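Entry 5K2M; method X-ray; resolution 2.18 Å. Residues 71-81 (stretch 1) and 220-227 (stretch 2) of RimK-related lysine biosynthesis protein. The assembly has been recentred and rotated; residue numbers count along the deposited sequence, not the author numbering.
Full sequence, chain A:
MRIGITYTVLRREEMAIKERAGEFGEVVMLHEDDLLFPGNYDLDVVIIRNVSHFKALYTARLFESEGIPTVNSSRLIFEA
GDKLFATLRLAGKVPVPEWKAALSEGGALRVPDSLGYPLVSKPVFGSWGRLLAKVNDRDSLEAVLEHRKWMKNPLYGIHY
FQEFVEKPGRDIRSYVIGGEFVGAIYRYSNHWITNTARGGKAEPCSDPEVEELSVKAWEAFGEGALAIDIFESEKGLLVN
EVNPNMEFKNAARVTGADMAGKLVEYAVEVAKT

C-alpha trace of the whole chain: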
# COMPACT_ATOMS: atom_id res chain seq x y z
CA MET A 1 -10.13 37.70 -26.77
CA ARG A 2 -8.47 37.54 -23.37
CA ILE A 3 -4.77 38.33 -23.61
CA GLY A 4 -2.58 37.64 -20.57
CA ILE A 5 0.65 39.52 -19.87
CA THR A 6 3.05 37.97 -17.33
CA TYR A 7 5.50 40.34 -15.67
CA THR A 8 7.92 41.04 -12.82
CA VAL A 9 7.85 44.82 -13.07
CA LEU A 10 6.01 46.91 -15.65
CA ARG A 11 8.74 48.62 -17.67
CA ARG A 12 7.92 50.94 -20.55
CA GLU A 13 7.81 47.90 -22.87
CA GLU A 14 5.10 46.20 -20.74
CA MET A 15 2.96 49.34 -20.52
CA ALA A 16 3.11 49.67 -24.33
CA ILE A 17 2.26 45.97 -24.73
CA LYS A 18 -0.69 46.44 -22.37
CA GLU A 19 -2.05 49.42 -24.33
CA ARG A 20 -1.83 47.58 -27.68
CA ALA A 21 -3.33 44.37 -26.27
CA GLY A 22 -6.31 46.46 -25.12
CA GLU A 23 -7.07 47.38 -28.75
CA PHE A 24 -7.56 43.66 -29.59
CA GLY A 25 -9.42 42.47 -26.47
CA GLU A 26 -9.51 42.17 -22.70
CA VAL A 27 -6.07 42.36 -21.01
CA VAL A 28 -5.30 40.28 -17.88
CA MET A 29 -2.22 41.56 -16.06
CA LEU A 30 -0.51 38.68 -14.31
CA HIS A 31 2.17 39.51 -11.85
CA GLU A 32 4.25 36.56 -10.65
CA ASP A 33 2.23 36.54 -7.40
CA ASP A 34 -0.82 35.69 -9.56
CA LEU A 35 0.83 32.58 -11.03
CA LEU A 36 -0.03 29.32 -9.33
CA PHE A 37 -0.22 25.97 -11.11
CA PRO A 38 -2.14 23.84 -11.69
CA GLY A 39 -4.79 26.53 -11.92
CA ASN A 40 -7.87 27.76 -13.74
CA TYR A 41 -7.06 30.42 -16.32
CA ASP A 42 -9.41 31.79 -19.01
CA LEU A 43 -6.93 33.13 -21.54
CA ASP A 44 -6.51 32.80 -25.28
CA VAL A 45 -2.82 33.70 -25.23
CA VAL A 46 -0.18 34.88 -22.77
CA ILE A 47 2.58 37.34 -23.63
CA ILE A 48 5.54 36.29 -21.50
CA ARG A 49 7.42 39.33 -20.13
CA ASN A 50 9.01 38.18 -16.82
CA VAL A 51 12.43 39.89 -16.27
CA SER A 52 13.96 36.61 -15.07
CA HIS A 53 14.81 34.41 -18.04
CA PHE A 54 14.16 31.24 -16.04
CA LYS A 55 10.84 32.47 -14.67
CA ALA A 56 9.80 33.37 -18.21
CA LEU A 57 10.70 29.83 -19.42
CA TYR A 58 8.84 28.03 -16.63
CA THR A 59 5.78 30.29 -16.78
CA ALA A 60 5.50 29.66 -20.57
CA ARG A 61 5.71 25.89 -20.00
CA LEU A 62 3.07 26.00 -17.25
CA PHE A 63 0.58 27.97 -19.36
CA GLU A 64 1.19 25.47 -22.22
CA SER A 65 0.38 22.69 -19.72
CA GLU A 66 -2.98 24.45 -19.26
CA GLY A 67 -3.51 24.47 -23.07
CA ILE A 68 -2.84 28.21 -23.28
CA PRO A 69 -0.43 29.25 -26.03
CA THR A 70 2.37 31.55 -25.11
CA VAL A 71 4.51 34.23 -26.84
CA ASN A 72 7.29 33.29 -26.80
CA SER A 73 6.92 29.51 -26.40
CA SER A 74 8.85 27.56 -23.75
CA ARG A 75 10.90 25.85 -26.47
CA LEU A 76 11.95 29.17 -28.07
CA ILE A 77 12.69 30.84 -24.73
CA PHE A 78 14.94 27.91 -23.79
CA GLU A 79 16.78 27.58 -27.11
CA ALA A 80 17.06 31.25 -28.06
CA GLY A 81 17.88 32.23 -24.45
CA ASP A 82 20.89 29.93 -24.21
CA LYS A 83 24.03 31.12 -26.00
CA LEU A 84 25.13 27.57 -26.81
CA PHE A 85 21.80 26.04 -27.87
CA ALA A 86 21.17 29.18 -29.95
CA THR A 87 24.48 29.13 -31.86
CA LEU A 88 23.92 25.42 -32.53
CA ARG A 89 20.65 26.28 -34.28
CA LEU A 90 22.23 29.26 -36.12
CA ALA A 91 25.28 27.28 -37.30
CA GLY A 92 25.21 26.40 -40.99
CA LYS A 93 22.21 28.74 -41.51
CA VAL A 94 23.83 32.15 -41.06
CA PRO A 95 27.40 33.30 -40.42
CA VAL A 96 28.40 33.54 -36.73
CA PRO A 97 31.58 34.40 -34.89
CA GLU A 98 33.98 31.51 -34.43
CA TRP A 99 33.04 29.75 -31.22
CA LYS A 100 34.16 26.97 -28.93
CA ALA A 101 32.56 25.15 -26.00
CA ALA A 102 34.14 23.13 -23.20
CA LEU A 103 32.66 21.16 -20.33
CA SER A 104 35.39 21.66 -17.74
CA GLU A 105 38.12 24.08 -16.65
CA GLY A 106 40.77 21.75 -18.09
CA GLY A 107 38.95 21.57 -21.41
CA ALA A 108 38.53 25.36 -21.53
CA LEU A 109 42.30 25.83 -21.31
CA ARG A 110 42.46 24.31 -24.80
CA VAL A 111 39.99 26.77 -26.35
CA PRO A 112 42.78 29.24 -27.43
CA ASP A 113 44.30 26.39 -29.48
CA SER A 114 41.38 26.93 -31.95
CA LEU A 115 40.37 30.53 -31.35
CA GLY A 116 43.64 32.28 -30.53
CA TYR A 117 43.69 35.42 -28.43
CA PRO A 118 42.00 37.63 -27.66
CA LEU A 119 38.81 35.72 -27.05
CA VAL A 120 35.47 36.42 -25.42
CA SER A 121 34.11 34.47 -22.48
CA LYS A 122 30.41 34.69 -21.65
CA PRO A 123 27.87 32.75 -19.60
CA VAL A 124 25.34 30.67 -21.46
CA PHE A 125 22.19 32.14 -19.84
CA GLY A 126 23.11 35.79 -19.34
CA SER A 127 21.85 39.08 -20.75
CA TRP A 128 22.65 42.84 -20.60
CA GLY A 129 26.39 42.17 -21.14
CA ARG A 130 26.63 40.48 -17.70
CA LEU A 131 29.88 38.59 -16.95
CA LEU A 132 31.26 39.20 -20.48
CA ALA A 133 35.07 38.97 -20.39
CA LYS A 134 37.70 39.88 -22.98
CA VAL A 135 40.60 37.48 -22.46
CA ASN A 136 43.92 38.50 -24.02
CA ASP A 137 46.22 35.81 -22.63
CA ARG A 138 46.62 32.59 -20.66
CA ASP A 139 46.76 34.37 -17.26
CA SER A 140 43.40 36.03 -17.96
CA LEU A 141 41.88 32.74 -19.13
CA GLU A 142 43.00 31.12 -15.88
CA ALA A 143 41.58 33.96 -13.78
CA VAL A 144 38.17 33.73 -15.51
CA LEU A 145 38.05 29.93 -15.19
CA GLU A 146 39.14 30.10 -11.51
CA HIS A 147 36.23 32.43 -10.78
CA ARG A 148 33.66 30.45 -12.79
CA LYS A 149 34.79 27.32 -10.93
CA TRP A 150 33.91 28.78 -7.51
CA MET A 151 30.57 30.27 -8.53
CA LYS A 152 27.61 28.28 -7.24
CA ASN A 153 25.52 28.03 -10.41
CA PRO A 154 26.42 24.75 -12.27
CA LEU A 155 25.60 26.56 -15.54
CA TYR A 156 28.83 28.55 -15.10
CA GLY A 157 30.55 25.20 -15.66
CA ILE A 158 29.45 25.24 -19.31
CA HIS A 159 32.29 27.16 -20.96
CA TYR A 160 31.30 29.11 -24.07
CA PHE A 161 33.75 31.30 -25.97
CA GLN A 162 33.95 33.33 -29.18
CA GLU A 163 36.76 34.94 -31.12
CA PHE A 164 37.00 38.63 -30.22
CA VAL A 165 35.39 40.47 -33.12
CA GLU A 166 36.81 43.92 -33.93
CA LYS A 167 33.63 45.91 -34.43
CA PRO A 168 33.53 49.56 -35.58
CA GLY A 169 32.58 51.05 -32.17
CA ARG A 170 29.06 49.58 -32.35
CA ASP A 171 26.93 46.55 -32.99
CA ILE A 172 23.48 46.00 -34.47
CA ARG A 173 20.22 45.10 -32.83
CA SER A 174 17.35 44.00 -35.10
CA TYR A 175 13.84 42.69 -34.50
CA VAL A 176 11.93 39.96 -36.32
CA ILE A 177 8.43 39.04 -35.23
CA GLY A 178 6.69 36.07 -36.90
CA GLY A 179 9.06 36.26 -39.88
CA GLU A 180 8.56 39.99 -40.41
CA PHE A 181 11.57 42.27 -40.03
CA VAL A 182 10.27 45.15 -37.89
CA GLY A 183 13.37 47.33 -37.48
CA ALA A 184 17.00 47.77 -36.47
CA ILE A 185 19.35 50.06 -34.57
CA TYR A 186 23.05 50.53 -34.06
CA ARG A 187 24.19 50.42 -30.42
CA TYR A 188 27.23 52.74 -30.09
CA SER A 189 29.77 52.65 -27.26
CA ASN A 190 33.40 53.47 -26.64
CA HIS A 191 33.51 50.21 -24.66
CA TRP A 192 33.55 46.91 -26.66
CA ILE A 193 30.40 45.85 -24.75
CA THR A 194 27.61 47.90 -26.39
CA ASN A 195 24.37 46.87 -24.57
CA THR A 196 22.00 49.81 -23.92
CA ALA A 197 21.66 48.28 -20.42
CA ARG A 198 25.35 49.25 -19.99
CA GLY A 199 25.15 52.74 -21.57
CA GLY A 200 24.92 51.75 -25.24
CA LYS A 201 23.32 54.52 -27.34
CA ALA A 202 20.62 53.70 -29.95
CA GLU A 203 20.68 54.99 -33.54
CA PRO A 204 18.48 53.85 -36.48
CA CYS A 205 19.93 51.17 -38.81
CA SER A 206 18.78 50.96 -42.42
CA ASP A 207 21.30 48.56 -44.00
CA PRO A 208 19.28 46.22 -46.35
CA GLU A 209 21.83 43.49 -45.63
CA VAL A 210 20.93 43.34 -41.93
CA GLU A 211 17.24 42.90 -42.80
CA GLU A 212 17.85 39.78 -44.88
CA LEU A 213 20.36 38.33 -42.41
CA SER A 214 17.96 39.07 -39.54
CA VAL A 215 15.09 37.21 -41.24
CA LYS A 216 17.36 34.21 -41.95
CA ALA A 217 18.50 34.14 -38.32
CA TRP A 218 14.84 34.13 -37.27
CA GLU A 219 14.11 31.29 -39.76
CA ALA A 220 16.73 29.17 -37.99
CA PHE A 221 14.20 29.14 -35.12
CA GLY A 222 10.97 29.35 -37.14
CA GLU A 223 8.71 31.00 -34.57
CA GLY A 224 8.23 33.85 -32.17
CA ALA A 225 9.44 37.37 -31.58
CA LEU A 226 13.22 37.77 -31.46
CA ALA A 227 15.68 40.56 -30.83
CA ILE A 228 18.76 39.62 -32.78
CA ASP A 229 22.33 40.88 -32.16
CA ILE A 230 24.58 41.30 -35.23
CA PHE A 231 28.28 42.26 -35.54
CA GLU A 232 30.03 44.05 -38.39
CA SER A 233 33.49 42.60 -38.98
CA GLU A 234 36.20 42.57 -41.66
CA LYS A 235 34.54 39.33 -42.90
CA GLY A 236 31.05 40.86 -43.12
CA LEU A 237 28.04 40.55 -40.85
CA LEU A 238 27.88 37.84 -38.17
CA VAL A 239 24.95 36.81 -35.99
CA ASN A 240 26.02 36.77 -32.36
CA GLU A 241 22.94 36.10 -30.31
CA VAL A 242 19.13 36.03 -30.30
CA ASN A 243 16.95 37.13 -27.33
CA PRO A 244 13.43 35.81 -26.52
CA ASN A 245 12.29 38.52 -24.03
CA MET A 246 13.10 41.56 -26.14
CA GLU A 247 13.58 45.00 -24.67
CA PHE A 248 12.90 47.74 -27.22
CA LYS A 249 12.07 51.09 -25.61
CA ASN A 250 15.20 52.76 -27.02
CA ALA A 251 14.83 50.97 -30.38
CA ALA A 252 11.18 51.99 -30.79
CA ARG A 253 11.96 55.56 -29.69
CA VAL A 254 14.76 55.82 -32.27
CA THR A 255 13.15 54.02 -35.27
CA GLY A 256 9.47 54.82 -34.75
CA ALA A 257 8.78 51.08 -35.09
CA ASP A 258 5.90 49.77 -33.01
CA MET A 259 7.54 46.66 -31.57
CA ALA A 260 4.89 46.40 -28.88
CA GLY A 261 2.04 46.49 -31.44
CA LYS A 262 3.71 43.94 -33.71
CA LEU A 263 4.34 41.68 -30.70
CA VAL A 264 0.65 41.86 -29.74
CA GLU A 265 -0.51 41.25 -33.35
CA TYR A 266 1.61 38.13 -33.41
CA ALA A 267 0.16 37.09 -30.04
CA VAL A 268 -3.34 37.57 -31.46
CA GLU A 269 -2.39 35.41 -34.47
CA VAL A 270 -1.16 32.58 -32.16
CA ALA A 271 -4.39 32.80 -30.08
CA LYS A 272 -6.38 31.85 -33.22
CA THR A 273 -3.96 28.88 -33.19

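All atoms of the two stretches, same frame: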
# COMPACT_ATOMS: atom_id res chain seq x y z
N VAL A 71 3.56 33.52 -25.99
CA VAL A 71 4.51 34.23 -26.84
C VAL A 71 5.58 34.89 -25.95
O VAL A 71 5.26 35.83 -25.22
CB VAL A 71 3.83 35.33 -27.69
CG1 VAL A 71 4.86 36.22 -28.37
CG2 VAL A 71 2.88 34.71 -28.72
N ASN A 72 6.83 34.43 -25.98
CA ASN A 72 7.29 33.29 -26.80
C ASN A 72 6.97 31.95 -26.15
O ASN A 72 6.58 31.90 -24.99
CB ASN A 72 8.79 33.43 -27.04
CG ASN A 72 9.10 34.48 -28.10
OD1 ASN A 72 8.50 34.49 -29.17
ND2 ASN A 72 10.03 35.37 -27.80
N SER A 73 7.12 30.87 -26.91
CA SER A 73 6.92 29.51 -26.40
C SER A 73 8.05 29.08 -25.46
O SER A 73 9.15 29.64 -25.50
CB SER A 73 6.81 28.52 -27.56
OG SER A 73 8.07 28.32 -28.19
N SER A 74 7.81 28.06 -24.64
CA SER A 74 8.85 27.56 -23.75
C SER A 74 10.07 27.03 -24.53
O SER A 74 11.21 27.26 -24.14
CB SER A 74 8.31 26.49 -22.79
OG SER A 74 7.81 25.36 -23.47
N ARG A 75 9.82 26.33 -25.62
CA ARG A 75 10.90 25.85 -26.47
C ARG A 75 11.77 27.01 -27.00
O ARG A 75 12.98 26.95 -26.92
CB ARG A 75 10.32 24.99 -27.62
CG ARG A 75 11.34 24.48 -28.63
CD ARG A 75 11.40 25.37 -29.87
NE ARG A 75 12.59 25.16 -30.70
CZ ARG A 75 12.83 25.78 -31.86
NH1 ARG A 75 11.97 26.67 -32.36
NH2 ARG A 75 13.94 25.50 -32.54
N LEU A 76 11.16 28.05 -27.54
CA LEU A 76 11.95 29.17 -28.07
C LEU A 76 12.70 29.93 -26.97
O LEU A 76 13.89 30.25 -27.13
CB LEU A 76 11.08 30.13 -28.89
CG LEU A 76 11.87 31.22 -29.62
CD1 LEU A 76 12.96 30.63 -30.51
CD2 LEU A 76 10.93 32.05 -30.46
N ILE A 77 12.03 30.18 -25.85
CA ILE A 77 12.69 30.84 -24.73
C ILE A 77 13.92 30.04 -24.27
O ILE A 77 14.98 30.61 -24.04
CB ILE A 77 11.73 31.05 -23.54
CG1 ILE A 77 10.69 32.13 -23.89
CG2 ILE A 77 12.51 31.46 -22.29
CD1 ILE A 77 9.40 31.99 -23.10
N PHE A 78 13.80 28.72 -24.18
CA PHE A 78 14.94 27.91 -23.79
C PHE A 78 16.06 27.94 -24.84
O PHE A 78 17.20 28.17 -24.50
CB PHE A 78 14.56 26.44 -23.54
CG PHE A 78 15.77 25.56 -23.36
CD1 PHE A 78 16.67 25.82 -22.33
CD2 PHE A 78 16.06 24.56 -24.28
CE1 PHE A 78 17.82 25.05 -22.18
CE2 PHE A 78 17.19 23.78 -24.12
CZ PHE A 78 18.07 24.02 -23.08
N GLU A 79 15.73 27.68 -26.10
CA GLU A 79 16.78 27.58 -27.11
C GLU A 79 17.39 28.91 -27.47
O GLU A 79 18.61 29.05 -27.47
CB GLU A 79 16.29 26.84 -28.35
CG GLU A 79 15.91 25.41 -28.02
CD GLU A 79 16.36 24.40 -29.06
OE1 GLU A 79 17.18 24.73 -29.96
OE2 GLU A 79 15.89 23.25 -28.96
N ALA A 80 16.55 29.90 -27.76
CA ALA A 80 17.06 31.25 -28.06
C ALA A 80 17.80 31.87 -26.87
O ALA A 80 18.83 32.53 -27.04
CB ALA A 80 15.94 32.16 -28.53
N GLY A 81 17.30 31.62 -25.66
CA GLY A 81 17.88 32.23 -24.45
C GLY A 81 19.20 31.65 -23.96
O GLY A 81 19.80 32.17 -23.03
N ALA A 220 16.06 30.24 -38.73
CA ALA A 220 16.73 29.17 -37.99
C ALA A 220 15.90 28.64 -36.81
O ALA A 220 16.02 27.47 -36.46
CB ALA A 220 18.09 29.64 -37.49
N PHE A 221 15.08 29.50 -36.21
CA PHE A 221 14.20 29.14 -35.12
C PHE A 221 12.77 28.84 -35.57
O PHE A 221 12.16 27.90 -35.08
CB PHE A 221 14.25 30.23 -34.03
CG PHE A 221 15.61 30.33 -33.40
CD1 PHE A 221 15.95 29.51 -32.33
CD2 PHE A 221 16.58 31.16 -33.93
CE1 PHE A 221 17.22 29.54 -31.78
CE2 PHE A 221 17.85 31.20 -33.38
CZ PHE A 221 18.16 30.40 -32.29
N GLY A 222 12.25 29.65 -36.49
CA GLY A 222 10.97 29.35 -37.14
C GLY A 222 9.71 29.77 -36.40
O GLY A 222 8.61 29.42 -36.81
N GLU A 223 9.86 30.53 -35.33
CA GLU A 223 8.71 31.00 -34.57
C GLU A 223 9.10 32.20 -33.74
O GLU A 223 10.28 32.47 -33.52
CB GLU A 223 8.17 29.91 -33.64
CG GLU A 223 9.22 29.32 -32.70
CD GLU A 223 8.64 28.46 -31.58
OE1 GLU A 223 9.08 27.30 -31.43
OE2 GLU A 223 7.77 28.93 -30.82
N GLY A 224 8.08 32.91 -33.27
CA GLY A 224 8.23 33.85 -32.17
C GLY A 224 8.68 35.25 -32.52
O GLY A 224 8.72 35.64 -33.69
N ALA A 225 9.00 36.00 -31.47
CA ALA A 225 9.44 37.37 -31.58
C ALA A 225 10.85 37.43 -31.01
O ALA A 225 11.05 37.12 -29.84
CB ALA A 225 8.52 38.25 -30.79
N LEU A 226 11.82 37.80 -31.84
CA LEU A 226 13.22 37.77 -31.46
C LEU A 226 13.92 39.10 -31.67
O LEU A 226 13.76 39.75 -32.71
CB LEU A 226 13.97 36.68 -32.26
CG LEU A 226 13.65 35.21 -31.94
CD1 LEU A 226 14.41 34.30 -32.90
CD2 LEU A 226 13.95 34.84 -30.50
N ALA A 227 14.70 39.50 -30.66
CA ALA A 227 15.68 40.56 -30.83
C ALA A 227 17.00 39.90 -31.14
O ALA A 227 17.49 39.09 -30.36
CB ALA A 227 15.80 41.41 -29.58
O HOH W 1 7.66 31.44 -29.71

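What fills the hollow between the helix and the second stretch? L76 does; its CA-to-CB bond points toward that stretch. L76 CD1 packs 3.7 Å from F221 CD1, L76 CD2 lies 3.2 Å from E223 O, and both methyls border L226, with L76 CD1 at 4.3 Å and L76 CD2 at 4.1 Å from L226 CD2. One helical turn on, A80 offers a smaller bump: A80 CB sits 3.9 Å from L226 CD2 and 4.4 Å from F221 CE1. The F221 ring meets L76 and A80 obliquely.

Why does the fit depend on the bare surface of G224? The backbone comes close here, with G224 CA 3.7 Å from L76 CD2 and 3.1 Å from N72 OD1. An ideal CB on G224 would point toward the first stretch and clash with both atoms, at 2.2 Å from L76 CD2 and 2.4 Å from N72 OD1. The positive phi of G224 also favours glycine.

How does N72 hold the strand beside this pocket? Its amide grips both backbone polar groups of A225: A225 N donates to N72 OD1 at 2.8 Å, and N72 ND2 donates to A225 O at 2.9 Å. Both bonds are nearly straight, so the amide pairs with A225, the first residue of the strand, through a donor and an acceptor at once.

What does E223 do at the polar side of the contact? Its carboxylate reaches two residues near the helix start. S73 OG donates to E223 OE2 at 2.7 Å and also caps the helix, accepting from L76 N at 3.2 Å from S73 OG. R75 NH1 forms a salt bridge with E223 OE1 at 3.1 Å, and R75 NH1 also donates to F221 O at 3.0 Å. Both acceptors lie near the guanidinium plane. A water joins N72 OD1, S73 N and E223 OE2, filling the gap between them.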